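Local coordinates for protein arginyl-trna synthetase (PDB 1IQ0) that probably joins L-arginine to its cognate tRNA at the expense of ATP, as a monomeric class I arginyl-tRNA synthetase, at residues Met1-Leu6 with Phe512-Leu517; Ala5-Ile10 with Leu23-Ala28; Lys15-Pro20 with Gln56-Arg61; Pro65-Glu70 with Phe80-Glu85. One frame throughout, in Å; residues are numbered along the deposited sequence.

Contact 1 of 4, residues Met1-Leu6 with Phe512-Leu517; sequences MLRRAL and FEEAVL
Arg4, bent at chi2 (-64°), has its CD beside Glu514 OE1, and in Glu514, whose CG is anti to the backbone N (chi1 -174°), a chi2 of 57° bends the chain and sets CD on the Arg4 side. The charged groups beyond form a salt bridge through both oxygens, the side chains crossing at about a right angle. Arg4 NH2 gives the better bond, 3.0 Å to Glu514 OE2 on its syn side, while Arg4 NE to Glu514 OE1, at 2.8 Å, is bent and weak. Leu517 CD1 covers one face of the same guanidinium, 3.2 Å from Arg4 NH1, and also touches Met1 CE at 3.6 Å. Arg3 treats Glu514 differently: Glu514 CG, a methylene, packs over the centre of the Arg3 guanidinium face, 3.7 Å from Arg3 CZ, whereas the charge of Arg3 is met by Asp511 and its NH2 by Val25 O. Met1, poorly ordered, slides past Glu513 in the opposite direction. The contact joins the first turn of helix 3-15, in the N-terminal domain, to the start of helix 512-522 in the anticodon-binding domain; Phe512 and Val516 pack on Tyr138 of helix 120-138, and Leu2 and Leu6 on strand 77-82.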
loop_
_atom_site.group_PDB
_atom_site.type_symbol
_atom_site.label_atom_id
_atom_site.label_comp_id
_atom_site.label_asym_id
_atom_site.label_seq_id
_atom_site.Cartn_x
_atom_site.Cartn_y
_atom_site.Cartn_z
ATOM N N MET A 1 -13.186 13.976 14.504
ATOM C CA MET A 1 -12.947 12.592 14.999
ATOM C C MET A 1 -13.118 12.539 16.514
ATOM O O MET A 1 -13.799 13.384 17.098
ATOM C CB MET A 1 -11.537 12.138 14.625
ATOM C CG MET A 1 -11.288 10.651 14.824
ATOM S SD MET A 1 -9.554 10.259 14.669
ATOM C CE MET A 1 -9.320 10.631 12.910
ATOM N N LEU A 2 -12.496 11.549 17.149
ATOM C CA LEU A 2 -12.597 11.393 18.595
ATOM C C LEU A 2 -11.211 11.253 19.225
ATOM O O LEU A 2 -10.805 12.083 20.040
ATOM C CB LEU A 2 -13.458 10.168 18.928
ATOM C CG LEU A 2 -14.057 10.004 20.331
ATOM C CD1 LEU A 2 -12.961 10.024 21.373
ATOM C CD2 LEU A 2 -15.070 11.106 20.588
ATOM N N ARG A 3 -10.485 10.204 18.847
ATOM C CA ARG A 3 -9.151 9.974 19.391
ATOM C C ARG A 3 -8.181 11.103 19.067
ATOM O O ARG A 3 -7.418 11.525 19.933
ATOM C CB ARG A 3 -8.585 8.653 18.878
ATOM C CG ARG A 3 -9.261 7.438 19.466
ATOM C CD ARG A 3 -8.677 6.158 18.908
ATOM N NE ARG A 3 -7.258 6.013 19.213
ATOM C CZ ARG A 3 -6.552 4.918 18.949
ATOM N NH1 ARG A 3 -7.134 3.873 18.376
ATOM N NH2 ARG A 3 -5.267 4.865 19.261
ATOM N N ARG A 4 -8.210 11.588 17.829
ATOM C CA ARG A 4 -7.323 12.670 17.415
ATOM C C ARG A 4 -7.730 13.968 18.096
ATOM O O ARG A 4 -6.876 14.784 18.457
ATOM C CB ARG A 4 -7.355 12.851 15.890
ATOM C CG ARG A 4 -6.543 11.815 15.105
ATOM C CD ARG A 4 -5.054 11.919 15.418
ATOM N NE ARG A 4 -4.266 10.833 14.831
ATOM C CZ ARG A 4 -3.851 10.785 13.567
ATOM N NH1 ARG A 4 -4.143 11.767 12.725
ATOM N NH2 ARG A 4 -3.134 9.752 13.147
ATOM N N ALA A 5 -9.035 14.157 18.268
ATOM C CA ALA A 5 -9.543 15.355 18.922
ATOM C C ALA A 5 -9.017 15.362 20.354
ATOM O O ALA A 5 -8.713 16.416 20.918
ATOM C CB ALA A 5 -11.063 15.351 18.917
ATOM N N LEU A 6 -8.889 14.172 20.929
ATOM C CA LEU A 6 -8.397 14.041 22.290
ATOM C C LEU A 6 -6.896 14.340 22.354
ATOM O O LEU A 6 -6.425 14.976 23.294
ATOM C CB LEU A 6 -8.684 12.636 22.817
ATOM C CG LEU A 6 -8.293 12.325 24.263
ATOM C CD1 LEU A 6 -8.784 13.427 25.211
ATOM C CD2 LEU A 6 -8.893 10.972 24.646
ATOM N N PHE A 512 -11.185 2.934 13.948
ATOM C CA PHE A 512 -11.022 2.826 12.505
ATOM C C PHE A 512 -10.218 3.948 11.839
ATOM O O PHE A 512 -9.289 3.688 11.072
ATOM C CB PHE A 512 -12.387 2.745 11.834
ATOM C CG PHE A 512 -12.323 2.810 10.334
ATOM C CD1 PHE A 512 -11.699 1.800 9.609
ATOM C CD2 PHE A 512 -12.872 3.890 9.648
ATOM C CE1 PHE A 512 -11.624 1.864 8.223
ATOM C CE2 PHE A 512 -12.800 3.965 8.259
ATOM C CZ PHE A 512 -12.174 2.949 7.546
ATOM N N GLU A 513 -10.587 5.193 12.117
ATOM C CA GLU A 513 -9.904 6.321 11.512
ATOM C C GLU A 513 -8.430 6.388 11.908
ATOM O O GLU A 513 -7.582 6.751 11.093
ATOM C CB GLU A 513 -10.644 7.627 11.851
ATOM C CG GLU A 513 -12.082 7.648 11.307
ATOM C CD GLU A 513 -12.719 9.035 11.308
ATOM O OE1 GLU A 513 -12.682 9.720 12.354
ATOM O OE2 GLU A 513 -13.267 9.437 10.258
ATOM N N GLU A 514 -8.116 6.014 13.141
ATOM C CA GLU A 514 -6.729 6.036 13.582
ATOM C C GLU A 514 -5.921 4.972 12.844
ATOM O O GLU A 514 -4.751 5.188 12.510
ATOM C CB GLU A 514 -6.638 5.794 15.089
ATOM C CG GLU A 514 -5.227 5.934 15.656
ATOM C CD GLU A 514 -4.608 7.300 15.375
ATOM O OE1 GLU A 514 -5.301 8.322 15.565
ATOM O OE2 GLU A 514 -3.425 7.350 14.971
ATOM N N ALA A 515 -6.537 3.819 12.603
ATOM C CA ALA A 515 -5.856 2.746 11.890
ATOM C C ALA A 515 -5.558 3.218 10.468
ATOM O O ALA A 515 -4.488 2.946 9.924
ATOM C CB ALA A 515 -6.728 1.485 11.855
ATOM N N VAL A 516 -6.506 3.932 9.869
ATOM C CA VAL A 516 -6.313 4.438 8.517
ATOM C C VAL A 516 -5.220 5.513 8.437
ATOM O O VAL A 516 -4.355 5.469 7.557
ATOM C CB VAL A 516 -7.610 5.021 7.946
ATOM C CG1 VAL A 516 -7.334 5.661 6.592
ATOM C CG2 VAL A 516 -8.650 3.923 7.801
ATOM N N LEU A 517 -5.258 6.470 9.361
ATOM C CA LEU A 517 -4.277 7.549 9.370
ATOM C C LEU A 517 -2.878 7.079 9.742
ATOM O O LEU A 517 -1.894 7.564 9.188
ATOM C CB LEU A 517 -4.728 8.670 10.310
ATOM C CG LEU A 517 -6.004 9.379 9.838
ATOM C CD1 LEU A 517 -6.387 10.480 10.825
ATOM C CD2 LEU A 517 -5.772 9.964 8.448
#

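Contact 2 of 4, residues Ala5-Ile10 with Leu23-Ala28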
loop_
_atom_site.group_PDB
_atom_site.type_symbol
_atom_site.label_atom_id
_atom_site.label_comp_id
_atom_site.label_asym_id
_atom_site.label_seq_id
_atom_site.Cartn_x
_atom_site.Cartn_y
_atom_site.Cartn_z
ATOM N N ALA A 5 -9.035 14.157 18.268
ATOM C CA ALA A 5 -9.543 15.355 18.922
ATOM C C ALA A 5 -9.017 15.362 20.354
ATOM O O ALA A 5 -8.713 16.416 20.918
ATOM C CB ALA A 5 -11.063 15.351 18.917
ATOM N N LEU A 6 -8.889 14.172 20.929
ATOM C CA LEU A 6 -8.397 14.041 22.290
ATOM C C LEU A 6 -6.896 14.340 22.354
ATOM O O LEU A 6 -6.425 14.976 23.294
ATOM C CB LEU A 6 -8.684 12.636 22.817
ATOM C CG LEU A 6 -8.293 12.325 24.263
ATOM C CD1 LEU A 6 -8.784 13.427 25.211
ATOM C CD2 LEU A 6 -8.893 10.972 24.646
ATOM N N GLU A 7 -6.150 13.886 21.353
ATOM C CA GLU A 7 -4.716 14.135 21.318
ATOM C C GLU A 7 -4.475 15.623 21.086
ATOM O O GLU A 7 -3.534 16.194 21.625
ATOM C CB GLU A 7 -4.050 13.322 20.204
ATOM C CG GLU A 7 -4.351 11.839 20.280
ATOM C CD GLU A 7 -3.582 11.023 19.260
ATOM O OE1 GLU A 7 -3.450 11.483 18.105
ATOM O OE2 GLU A 7 -3.124 9.915 19.617
ATOM N N GLU A 8 -5.330 16.246 20.283
ATOM C CA GLU A 8 -5.193 17.670 20.006
ATOM C C GLU A 8 -5.386 18.470 21.289
ATOM O O GLU A 8 -4.608 19.374 21.589
ATOM C CB GLU A 8 -6.220 18.115 18.962
ATOM C CG GLU A 8 -6.203 19.612 18.676
ATOM C CD GLU A 8 -4.818 20.125 18.313
ATOM O OE1 GLU A 8 -4.213 19.593 17.358
ATOM O OE2 GLU A 8 -4.334 21.062 18.982
ATOM N N ALA A 9 -6.423 18.131 22.048
ATOM C CA ALA A 9 -6.697 18.829 23.294
ATOM C C ALA A 9 -5.559 18.630 24.292
ATOM O O ALA A 9 -5.264 19.518 25.094
ATOM C CB ALA A 9 -8.010 18.342 23.888
ATOM N N ILE A 10 -4.921 17.462 24.241
ATOM C CA ILE A 10 -3.810 17.162 25.143
ATOM C C ILE A 10 -2.568 17.953 24.741
ATOM O O ILE A 10 -1.871 18.498 25.592
ATOM C CB ILE A 10 -3.458 15.657 25.121
ATOM C CG1 ILE A 10 -4.596 14.848 25.751
ATOM C CG2 ILE A 10 -2.143 15.416 25.855
ATOM C CD1 ILE A 10 -4.394 13.349 25.663
ATOM N N LEU A 23 1.688 13.817 22.241
ATOM C CA LEU A 23 1.577 12.446 22.720
ATOM C C LEU A 23 0.461 11.677 22.016
ATOM O O LEU A 23 -0.574 12.246 21.665
ATOM C CB LEU A 23 1.322 12.436 24.230
ATOM C CG LEU A 23 2.451 12.913 25.142
ATOM C CD1 LEU A 23 2.011 12.781 26.591
ATOM C CD2 LEU A 23 3.701 12.087 24.896
ATOM N N LYS A 24 0.675 10.380 21.816
ATOM C CA LYS A 24 -0.324 9.544 21.165
ATOM C C LYS A 24 -1.195 8.834 22.197
ATOM O O LYS A 24 -0.702 8.322 23.200
ATOM C CB LYS A 24 0.343 8.498 20.269
ATOM C CG LYS A 24 1.189 9.063 19.130
ATOM C CD LYS A 24 0.417 10.043 18.245
ATOM C CE LYS A 24 -0.910 9.471 17.768
ATOM N NZ LYS A 24 -0.769 8.119 17.177
ATOM N N VAL A 25 -2.497 8.822 21.945
ATOM C CA VAL A 25 -3.437 8.156 22.831
ATOM C C VAL A 25 -3.613 6.744 22.267
ATOM O O VAL A 25 -3.452 6.526 21.064
ATOM C CB VAL A 25 -4.805 8.893 22.848
ATOM C CG1 VAL A 25 -5.563 8.621 21.564
ATOM C CG2 VAL A 25 -5.617 8.461 24.051
ATOM N N ALA A 26 -3.921 5.787 23.133
ATOM C CA ALA A 26 -4.116 4.407 22.703
ATOM C C ALA A 26 -5.169 3.763 23.588
ATOM O O ALA A 26 -5.466 4.270 24.668
ATOM C CB ALA A 26 -2.799 3.632 22.799
ATOM N N ARG A 27 -5.736 2.652 23.126
ATOM C CA ARG A 27 -6.752 1.941 23.889
ATOM C C ARG A 27 -6.210 1.544 25.254
ATOM O O ARG A 27 -5.120 0.981 25.360
ATOM C CB ARG A 27 -7.214 0.696 23.123
ATOM C CG ARG A 27 -8.117 1.010 21.932
ATOM C CD ARG A 27 -9.453 1.555 22.411
ATOM N NE ARG A 27 -10.231 0.530 23.098
ATOM C CZ ARG A 27 -10.930 -0.423 22.482
ATOM N NH1 ARG A 27 -10.952 -0.481 21.158
ATOM N NH2 ARG A 27 -11.610 -1.318 23.191
ATOM N N ALA A 28 -6.976 1.846 26.296
ATOM C CA ALA A 28 -6.577 1.525 27.662
ATOM C C ALA A 28 -6.684 0.026 27.934
ATOM O O ALA A 28 -7.430 -0.684 27.257
ATOM C CB ALA A 28 -7.447 2.301 28.654
#
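Glu7 reaches from helix 3-15 to the backbone of Val25, just ahead of the short edge strand 26-27. Its CB lies 3.9 Å from Leu23 O, and CG rests 3.7 Å from Val25 CG1. The chain runs on extended beyond CG (chi2 -174°), which carries CD out to the peptide between Lys24 and Val25. There OE2 takes the N-H of Val25 in a short, nearly straight hydrogen bond, Val25 N to Glu7 OE2 being 2.6 Å with an angle of 168° at the hydrogen; the donor comes to the anti side of the carboxylate, close to its plane. The other oxygen, OE1, is 3.3 Å from Lys24 CE and has a weak, long pairing with Arg4. Lys24 curls at chi2, chi3 and chi4, bringing CE against the carboxylate, with NZ 3.8 Å from Glu7 OE2 in a long salt bridge. On the apolar side Leu6 CD2 touches Val25 CG2 at 4.2 Å, the two side chains crossing at about a right angle. A buried carboxylate is thus satisfied chiefly by a main-chain N-H, with lysine and arginine charges nearby that would probably favour its ionised form.

Contact 3 of 4, residues Lys15-Pro20 with Gln56-Arg61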
loop_
_atom_site.group_PDB
_atom_site.type_symbol
_atom_site.label_atom_id
_atom_site.label_comp_id
_atom_site.label_asym_id
_atom_site.label_seq_id
_atom_site.Cartn_x
_atom_site.Cartn_y
_atom_site.Cartn_z
ATOM N N LYS A 15 1.437 22.454 25.728
ATOM C CA LYS A 15 2.133 23.676 25.348
ATOM C C LYS A 15 1.945 24.739 26.425
ATOM O O LYS A 15 2.862 25.506 26.715
ATOM C CB LYS A 15 1.610 24.185 24.001
ATOM C CG LYS A 15 2.136 23.400 22.807
ATOM C CD LYS A 15 1.152 23.365 21.638
ATOM C CE LYS A 15 0.817 24.749 21.112
ATOM N NZ LYS A 15 -0.120 24.680 19.952
ATOM N N GLU A 16 0.757 24.769 27.026
ATOM C CA GLU A 16 0.451 25.737 28.076
ATOM C C GLU A 16 1.166 25.423 29.388
ATOM O O GLU A 16 0.980 26.123 30.385
ATOM C CB GLU A 16 -1.058 25.803 28.325
ATOM C CG GLU A 16 -1.845 26.490 27.222
ATOM C CD GLU A 16 -3.313 26.646 27.566
ATOM O OE1 GLU A 16 -3.619 27.254 28.613
ATOM O OE2 GLU A 16 -4.163 26.162 26.790
ATOM N N MET A 17 1.976 24.369 29.388
ATOM C CA MET A 17 2.726 23.981 30.578
ATOM C C MET A 17 4.216 24.139 30.310
ATOM O O MET A 17 5.020 24.234 31.238
ATOM C CB MET A 17 2.434 22.528 30.956
ATOM C CG MET A 17 0.984 22.235 31.291
ATOM S SD MET A 17 0.783 20.560 31.929
ATOM C CE MET A 17 1.062 19.612 30.452
ATOM N N GLY A 18 4.573 24.165 29.032
ATOM C CA GLY A 18 5.963 24.309 28.652
ATOM C C GLY A 18 6.342 23.391 27.505
ATOM O O GLY A 18 6.572 23.851 26.385
ATOM N N VAL A 19 6.393 22.091 27.788
ATOM C CA VAL A 19 6.761 21.078 26.800
ATOM C C VAL A 19 5.890 21.058 25.543
ATOM O O VAL A 19 4.710 20.714 25.591
ATOM C CB VAL A 19 6.744 19.667 27.429
ATOM C CG1 VAL A 19 7.830 19.560 28.487
ATOM C CG2 VAL A 19 5.381 19.385 28.046
ATOM N N PRO A 20 6.473 21.440 24.395
ATOM C CA PRO A 20 5.763 21.468 23.113
ATOM C C PRO A 20 5.832 20.129 22.377
ATOM O O PRO A 20 6.171 20.080 21.195
ATOM C CB PRO A 20 6.489 22.571 22.335
ATOM C CG PRO A 20 7.220 23.363 23.403
ATOM C CD PRO A 20 7.679 22.276 24.321
ATOM N N GLN A 56 -0.975 13.833 36.707
ATOM C CA GLN A 56 -1.852 14.643 37.549
ATOM C C GLN A 56 -1.776 16.096 37.097
ATOM O O GLN A 56 -2.774 16.817 37.104
ATOM C CB GLN A 56 -1.431 14.531 39.017
ATOM C CG GLN A 56 -2.272 15.368 39.972
ATOM C CD GLN A 56 -3.740 14.977 39.958
ATOM O OE1 GLN A 56 -4.095 13.838 40.261
ATOM N NE2 GLN A 56 -4.602 15.926 39.607
ATOM N N GLU A 57 -0.578 16.511 36.702
ATOM C CA GLU A 57 -0.333 17.867 36.225
ATOM C C GLU A 57 -1.157 18.120 34.967
ATOM O O GLU A 57 -1.877 19.119 34.868
ATOM C CB GLU A 57 1.158 18.042 35.911
ATOM C CG GLU A 57 1.521 19.332 35.186
ATOM C CD GLU A 57 1.304 20.567 36.036
ATOM O OE1 GLU A 57 1.910 20.650 37.124
ATOM O OE2 GLU A 57 0.533 21.454 35.614
ATOM N N LEU A 58 -1.043 17.205 34.009
ATOM C CA LEU A 58 -1.771 17.311 32.751
ATOM C C LEU A 58 -3.272 17.358 33.011
ATOM O O LEU A 58 -4.004 18.126 32.386
ATOM C CB LEU A 58 -1.435 16.120 31.851
ATOM C CG LEU A 58 -2.130 16.063 30.487
ATOM C CD1 LEU A 58 -1.865 17.350 29.718
ATOM C CD2 LEU A 58 -1.618 14.858 29.709
ATOM N N LYS A 59 -3.723 16.530 33.942
ATOM C CA LYS A 59 -5.133 16.476 34.295
ATOM C C LYS A 59 -5.606 17.837 34.800
ATOM O O LYS A 59 -6.717 18.270 34.499
ATOM C CB LYS A 59 -5.362 15.421 35.380
ATOM C CG LYS A 59 -6.812 15.254 35.791
ATOM C CD LYS A 59 -6.939 14.325 36.987
ATOM C CE LYS A 59 -8.395 14.042 37.314
ATOM N NZ LYS A 59 -9.174 15.300 37.444
ATOM N N ASP A 60 -4.749 18.507 35.561
ATOM C CA ASP A 60 -5.071 19.811 36.135
ATOM C C ASP A 60 -5.257 20.938 35.118
ATOM O O ASP A 60 -6.090 21.824 35.313
ATOM C CB ASP A 60 -3.991 20.202 37.147
ATOM C CG ASP A 60 -3.923 19.245 38.323
ATOM O OD1 ASP A 60 -3.026 19.409 39.173
ATOM O OD2 ASP A 60 -4.769 18.330 38.401
ATOM N N ARG A 61 -4.489 20.908 34.035
ATOM C CA ARG A 61 -4.592 21.949 33.021
ATOM C C ARG A 61 -5.237 21.473 31.727
ATOM O O ARG A 61 -5.047 22.087 30.675
ATOM C CB ARG A 61 -3.206 22.517 32.707
ATOM C CG ARG A 61 -2.504 23.125 33.902
ATOM C CD ARG A 61 -1.206 23.793 33.498
ATOM N NE ARG A 61 -0.514 24.357 34.652
ATOM C CZ ARG A 61 0.614 25.055 34.581
ATOM N NH1 ARG A 61 1.184 25.282 33.406
ATOM N NH2 ARG A 61 1.171 25.529 35.687
#
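Met17, in the turn that ends helix 3-15, meets the last turn of helix 51-60 in a surface contact of the N-terminal domain of the synthetase. Gly18, with positive phi, is where the chain leaves the helix; a side chain at these backbone angles would run into the carbonyl oxygen of Met17.

The apolar contacts all centre on Met17. Its chain is extended to SD (chi2 -172°) and then bends at chi3 (-71°), turning CE toward Leu58, whose CD1 it meets at 3.8 Å; the two side chains cross at about a right angle. Leu58 is buried and packs in turn on Ile10, Ala13 and Leu14 of helix 3-15. Further back, SD lies 3.6 Å from Glu57 CG as the methionine and glutamate slide past each other in opposite directions, and Met17 CG touches Arg61 CD at 3.5 Å. An alanine at Met17 would probably open a gap between the turn and helix 51-60, with Leu58 CD1 losing its partner here and Arg61 CD the methylene it rests on.

The polar contacts involve Arg61. Glu57, one helical turn earlier, brings OE2 to 3.2 Å from Arg61 NE; the oxygen stands well out of the guanidinium plane, and the pair is held by charge alone. The arginine chain is extended from CG to NE, and the guanidinium beyond it reaches the backbone of Glu16. There Glu16 O lies at its edge, near its plane, and receives a weak hydrogen bond from Arg61 NH1, 3.1 Å long and bent to 121° at the hydrogen.

Contact 4 of 4, residues Pro65-Glu70 with Phe80-Glu85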
loop_
_atom_site.group_PDB
_atom_site.type_symbol
_atom_site.label_atom_id
_atom_site.label_comp_id
_atom_site.label_asym_id
_atom_site.label_seq_id
_atom_site.Cartn_x
_atom_site.Cartn_y
_atom_site.Cartn_z
ATOM N N PRO A 65 -12.792 17.467 26.764
ATOM C CA PRO A 65 -13.685 17.603 25.609
ATOM C C PRO A 65 -15.040 17.120 26.136
ATOM O O PRO A 65 -15.077 16.315 27.072
ATOM C CB PRO A 65 -13.087 16.634 24.594
ATOM C CG PRO A 65 -11.618 16.657 24.930
ATOM C CD PRO A 65 -11.630 16.619 26.444
ATOM N N GLU A 66 -16.141 17.598 25.558
ATOM C CA GLU A 66 -17.467 17.205 26.037
ATOM C C GLU A 66 -17.750 15.705 25.997
ATOM O O GLU A 66 -18.662 15.231 26.670
ATOM C CB GLU A 66 -18.571 17.965 25.271
ATOM C CG GLU A 66 -18.695 17.659 23.774
ATOM C CD GLU A 66 -19.348 16.312 23.488
ATOM O OE1 GLU A 66 -20.371 15.993 24.131
ATOM O OE2 GLU A 66 -18.846 15.577 22.610
ATOM N N PHE A 67 -16.969 14.952 25.226
ATOM C CA PHE A 67 -17.193 13.514 25.132
ATOM C C PHE A 67 -16.443 12.707 26.185
ATOM O O PHE A 67 -16.605 11.489 26.267
ATOM C CB PHE A 67 -16.857 13.005 23.718
ATOM C CG PHE A 67 -15.459 13.329 23.257
ATOM C CD1 PHE A 67 -14.364 12.634 23.759
ATOM C CD2 PHE A 67 -15.241 14.327 22.308
ATOM C CE1 PHE A 67 -13.065 12.925 23.322
ATOM C CE2 PHE A 67 -13.949 14.627 21.863
ATOM C CZ PHE A 67 -12.859 13.922 22.374
ATOM N N VAL A 68 -15.636 13.381 26.999
ATOM C CA VAL A 68 -14.887 12.696 28.053
ATOM C C VAL A 68 -15.598 12.810 29.401
ATOM O O VAL A 68 -15.871 13.908 29.892
ATOM C CB VAL A 68 -13.451 13.252 28.192
ATOM C CG1 VAL A 68 -12.745 12.591 29.377
ATOM C CG2 VAL A 68 -12.669 12.981 26.911
ATOM N N GLU A 69 -15.896 11.658 29.989
ATOM C CA GLU A 69 -16.586 11.583 31.270
ATOM C C GLU A 69 -15.669 11.975 32.423
ATOM O O GLU A 69 -16.038 12.786 33.271
ATOM C CB GLU A 69 -17.098 10.155 31.492
ATOM C CG GLU A 69 -17.873 9.926 32.787
ATOM C CD GLU A 69 -19.355 10.216 32.646
ATOM O OE1 GLU A 69 -19.741 11.404 32.609
ATOM O OE2 GLU A 69 -20.137 9.245 32.562
ATOM N N GLU A 70 -14.474 11.393 32.443
ATOM C CA GLU A 70 -13.513 11.656 33.508
ATOM C C GLU A 70 -12.093 11.255 33.111
ATOM O O GLU A 70 -11.889 10.292 32.361
ATOM C CB GLU A 70 -13.933 10.889 34.765
ATOM C CG GLU A 70 -12.916 10.888 35.889
ATOM C CD GLU A 70 -13.344 10.008 37.050
ATOM O OE1 GLU A 70 -14.400 10.292 37.653
ATOM O OE2 GLU A 70 -12.632 9.029 37.357
ATOM N N PHE A 80 -8.636 8.049 30.113
ATOM C CA PHE A 80 -9.881 8.767 29.911
ATOM C C PHE A 80 -11.065 7.828 29.743
ATOM O O PHE A 80 -11.035 6.906 28.921
ATOM C CB PHE A 80 -9.788 9.665 28.672
ATOM C CG PHE A 80 -8.628 10.611 28.694
ATOM C CD1 PHE A 80 -7.359 10.182 28.316
ATOM C CD2 PHE A 80 -8.798 11.928 29.110
ATOM C CE1 PHE A 80 -6.270 11.056 28.351
ATOM C CE2 PHE A 80 -7.717 12.812 29.151
ATOM C CZ PHE A 80 -6.449 12.375 28.770
ATOM N N ARG A 81 -12.105 8.064 30.530
ATOM C CA ARG A 81 -13.313 7.272 30.434
ATOM C C ARG A 81 -14.270 8.151 29.637
ATOM O O ARG A 81 -14.517 9.297 30.008
ATOM C CB ARG A 81 -13.871 6.962 31.828
ATOM C CG ARG A 81 -15.153 6.119 31.823
ATOM C CD ARG A 81 -15.275 5.292 33.101
ATOM N NE ARG A 81 -14.872 6.051 34.283
ATOM C CZ ARG A 81 -15.586 7.028 34.833
ATOM N NH1 ARG A 81 -16.759 7.372 34.318
ATOM N NH2 ARG A 81 -15.112 7.675 35.891
ATOM N N LEU A 82 -14.785 7.617 28.532
ATOM C CA LEU A 82 -15.686 8.364 27.670
ATOM C C LEU A 82 -17.134 8.315 28.129
ATOM O O LEU A 82 -17.547 7.384 28.817
ATOM C CB LEU A 82 -15.597 7.825 26.236
ATOM C CG LEU A 82 -14.212 7.849 25.567
ATOM C CD1 LEU A 82 -14.316 7.309 24.148
ATOM C CD2 LEU A 82 -13.658 9.276 25.555
ATOM N N ARG A 83 -17.904 9.333 27.764
ATOM C CA ARG A 83 -19.316 9.330 28.106
ATOM C C ARG A 83 -19.923 8.338 27.119
ATOM O O ARG A 83 -19.761 8.471 25.903
ATOM C CB ARG A 83 -19.944 10.713 27.911
ATOM C CG ARG A 83 -19.430 11.784 28.858
ATOM C CD ARG A 83 -20.377 12.970 28.869
ATOM N NE ARG A 83 -20.697 13.408 27.516
ATOM C CZ ARG A 83 -21.629 14.307 27.217
ATOM N NH1 ARG A 83 -22.343 14.874 28.184
ATOM N NH2 ARG A 83 -21.852 14.633 25.948
ATOM N N THR A 84 -20.604 7.331 27.642
ATOM C CA THR A 84 -21.203 6.311 26.794
ATOM C C THR A 84 -22.018 6.875 25.629
ATOM O O THR A 84 -21.857 6.437 24.493
ATOM C CB THR A 84 -22.050 5.366 27.646
ATOM O OG1 THR A 84 -21.190 4.737 28.607
ATOM C CG2 THR A 84 -22.719 4.291 26.783
ATOM N N GLU A 85 -22.870 7.857 25.908
ATOM C CA GLU A 85 -23.694 8.464 24.868
ATOM C C GLU A 85 -22.848 9.064 23.744
ATOM O O GLU A 85 -23.097 8.804 22.561
ATOM C CB GLU A 85 -24.577 9.557 25.465
ATOM C CG GLU A 85 -25.449 10.258 24.439
ATOM C CD GLU A 85 -26.147 11.480 25.002
ATOM O OE1 GLU A 85 -26.931 12.109 24.261
ATOM O OE2 GLU A 85 -25.910 11.815 26.183
HETATM O O HOH W 1 -21.095 7.627 30.606
#
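The ring of Phe67 presents its edge to Leu82, with CD1 3.9 Å from Leu82 CD2, while Pro65 CB covers one face, offset toward the rim. Phe80 is also met at its edge, where Val68 CG1 approaches CD2. The Arg83 guanidinium has Glu66 O over one face, too poorly angled for a hydrogen bond, and Glu66 OE1 beside NH2 at 2.7 Å in a salt bridge. The two side chains cross at about a right angle, and their carboxylate and guanidinium planes are 83° apart. The Glu66 chain bends at chi2 (75°), which places its CD.

The backbones form the hairpin of strands 68-74 and 77-82, with a classic beta bulge: Glu69 and Glu70 both face Arg81, whose carbonyl oxygen accepts from Glu69 N at 2.7 Å and Glu70 N at 3.2 Å. Arg81 N returns a bond to Glu70 O, and Arg83 N, at the N-cap position of helix 84-92, binds Phe67 O at 2.9 Å. A water joins Glu69 OE2 to Thr84 N at the start of that helix.

An alanine in place of Arg83 would probably leave Glu66 OE1 without its charged mate here and remove the guanidinium that lies over the Glu66 carbonyl oxygen. Apolar Phe67, Val68, Phe80 and Leu82 pack together, with Leu2, Leu6 and Ile10 against them, while Glu66, Glu69 and Glu70 lie close to Arg81 and Arg83, an arrangement in which opposite charges would be expected to offset one another.

In the fold
Contacts 2, 3 and 4 lie within the N-terminal domain, and contact 1 ties that domain to the anticodon-binding domain across some 500 residues of chain. Helix 3-15 serves both contact 1 and contact 2, whose centres are about 9 Å apart; Arg3 of the first probably hydrogen-bonds Val25 of the second. Contacts 2 and 4 reach the same four-stranded antiparallel sheet, contact 2 at outer strand 26-27, contact 4 between 77-82 and the other outer strand, 68-74, and Leu6 and Ile10 pack on Phe80 between them. Contact 3, farthest from contact 1 at about 22 Å between centres, touches contact 2 through Ile10 and Leu58. Along the chain contacts 2 and 3 interleave, whereas contact 4 follows both.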